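Side-chain contact in putative antitoxin VapB45 (Mycobacterium tuberculosis, PDB 5AF3), which is possibly the antitoxin of a type II toxin-antitoxin system, paired with the toxin VapC45, and carries a putative DNA-binding helix-turn-helix domain: residues I56-P61 / I75-V80. Sequence-based numbering, arbitrary orientation.
Sequences IITALP and IAEAYV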
# COMPACT_ATOMS: atom_id res chain seq x y z
N ILE A 56 -4.71 24.32 4.11
CA ILE A 56 -4.46 24.25 2.67
C ILE A 56 -5.37 23.26 1.91
O ILE A 56 -5.24 23.08 0.69
CB ILE A 56 -2.95 23.99 2.33
CG1 ILE A 56 -2.43 22.72 2.99
CG2 ILE A 56 -2.11 25.22 2.74
CD1 ILE A 56 -0.99 22.29 2.52
N ILE A 57 -6.28 22.62 2.65
CA ILE A 57 -7.37 21.85 2.01
C ILE A 57 -8.74 22.27 2.55
O ILE A 57 -8.85 22.85 3.63
CB ILE A 57 -7.19 20.32 2.17
CG1 ILE A 57 -7.24 19.86 3.63
CG2 ILE A 57 -5.86 19.87 1.49
CD1 ILE A 57 -7.09 18.32 3.83
N THR A 58 -9.77 21.96 1.77
CA THR A 58 -11.14 22.31 2.15
C THR A 58 -11.61 21.30 3.21
O THR A 58 -11.65 20.09 2.96
CB THR A 58 -12.07 22.35 0.90
OG1 THR A 58 -11.51 23.26 -0.06
CG2 THR A 58 -13.52 22.83 1.26
N ALA A 59 -11.91 21.81 4.41
CA ALA A 59 -12.42 21.01 5.53
C ALA A 59 -13.58 21.74 6.18
O ALA A 59 -13.66 22.96 6.13
CB ALA A 59 -11.33 20.75 6.54
N LEU A 60 -14.46 20.99 6.82
CA LEU A 60 -15.65 21.57 7.45
C LEU A 60 -15.69 21.07 8.88
O LEU A 60 -15.11 20.00 9.17
CB LEU A 60 -16.93 21.14 6.70
CG LEU A 60 -17.11 21.59 5.23
CD1 LEU A 60 -17.76 20.51 4.36
CD2 LEU A 60 -17.89 22.91 5.13
N PRO A 61 -16.36 21.81 9.79
CA PRO A 61 -16.45 21.37 11.19
C PRO A 61 -17.19 20.02 11.26
O PRO A 61 -18.13 19.82 10.48
CB PRO A 61 -17.25 22.50 11.86
CG PRO A 61 -17.02 23.69 10.98
CD PRO A 61 -17.08 23.08 9.60
N ILE A 75 -10.84 16.24 -0.32
CA ILE A 75 -10.01 15.04 -0.51
C ILE A 75 -9.22 15.11 -1.83
O ILE A 75 -8.09 14.59 -1.93
CB ILE A 75 -10.78 13.69 -0.35
CG1 ILE A 75 -9.80 12.63 0.18
CG2 ILE A 75 -11.42 13.24 -1.66
CD1 ILE A 75 -10.45 11.31 0.55
N ALA A 76 -9.78 15.80 -2.83
CA ALA A 76 -9.14 15.94 -4.13
C ALA A 76 -7.91 16.85 -3.94
O ALA A 76 -6.83 16.54 -4.44
CB ALA A 76 -10.15 16.58 -5.16
N GLU A 77 -8.10 17.95 -3.20
CA GLU A 77 -6.99 18.87 -2.86
C GLU A 77 -5.91 18.11 -2.04
O GLU A 77 -4.71 18.22 -2.30
CB GLU A 77 -7.55 20.07 -2.10
CG GLU A 77 -8.48 20.92 -3.01
CD GLU A 77 -9.27 21.98 -2.27
OE1 GLU A 77 -9.53 21.80 -1.06
OE2 GLU A 77 -9.59 23.02 -2.94
N ALA A 78 -6.35 17.32 -1.07
CA ALA A 78 -5.41 16.50 -0.26
C ALA A 78 -4.65 15.49 -1.13
O ALA A 78 -3.46 15.26 -0.93
CB ALA A 78 -6.14 15.79 0.91
N TYR A 79 -5.34 14.90 -2.10
CA TYR A 79 -4.76 13.95 -3.01
C TYR A 79 -3.63 14.60 -3.82
O TYR A 79 -2.52 14.04 -3.92
CB TYR A 79 -5.81 13.34 -3.93
CG TYR A 79 -5.24 12.52 -5.06
CD1 TYR A 79 -4.85 11.18 -4.86
CD2 TYR A 79 -5.11 13.06 -6.33
CE1 TYR A 79 -4.34 10.44 -5.90
CE2 TYR A 79 -4.63 12.33 -7.37
CZ TYR A 79 -4.22 11.04 -7.15
OH TYR A 79 -3.74 10.34 -8.24
N VAL A 80 -3.90 15.79 -4.34
CA VAL A 80 -2.90 16.51 -5.15
C VAL A 80 -1.70 16.95 -4.30
O VAL A 80 -0.57 16.73 -4.70
CB VAL A 80 -3.53 17.68 -5.88
CG1 VAL A 80 -2.45 18.56 -6.57
CG2 VAL A 80 -4.51 17.13 -6.99
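Glu77 reaches out from helix 72-86 and takes hold of Thr58 with a single carboxylate oxygen. The hydroxyl OG1 of Thr58 gives a hydrogen bond of 2.7 Å to Glu77 OE1, arriving on the syn side and 19° out of the carboxylate plane. The backbone N of Thr58 donates to the same OE1 of Glu77 over 2.8 Å, nearly in line with its C-O bond but bent at the hydrogen (142°). Both donors can converge because Thr58 OG1 sits beside its own backbone N (chi1 -55°), while the Glu77 chain runs extended beyond CG. The other oxygen, OE2, is hydrogen-bonded to His108, so this buried carboxylate has partners on both oxygens, which would help to fix its rotation.

Next to the polar grip, Ile57 lies against the helix. Its CG2 methyl rests 3.6 Å from the backbone N of Ala78 and 4.0 Å from Glu77 CB, and its CD1 meets the Ala78 methyl CB, also at 4.0 Å. With just a methyl at Ala78, the isoleucine can probably lie close to the helix backbone; Trp37 and Leu81 touch Ile57 as well, and Leu34 and Leu27 touch Ala78.

Segment 56-61, an irregular loop between helix 31-38 and strand 68-70, is thus held to helix 72-86 by Ile57 packing and by a buried glutamate accepting a backbone N-H and a hydroxyl from one threonine: a side-chain-to-backbone tie within the putative DNA-binding helix-turn-helix domain.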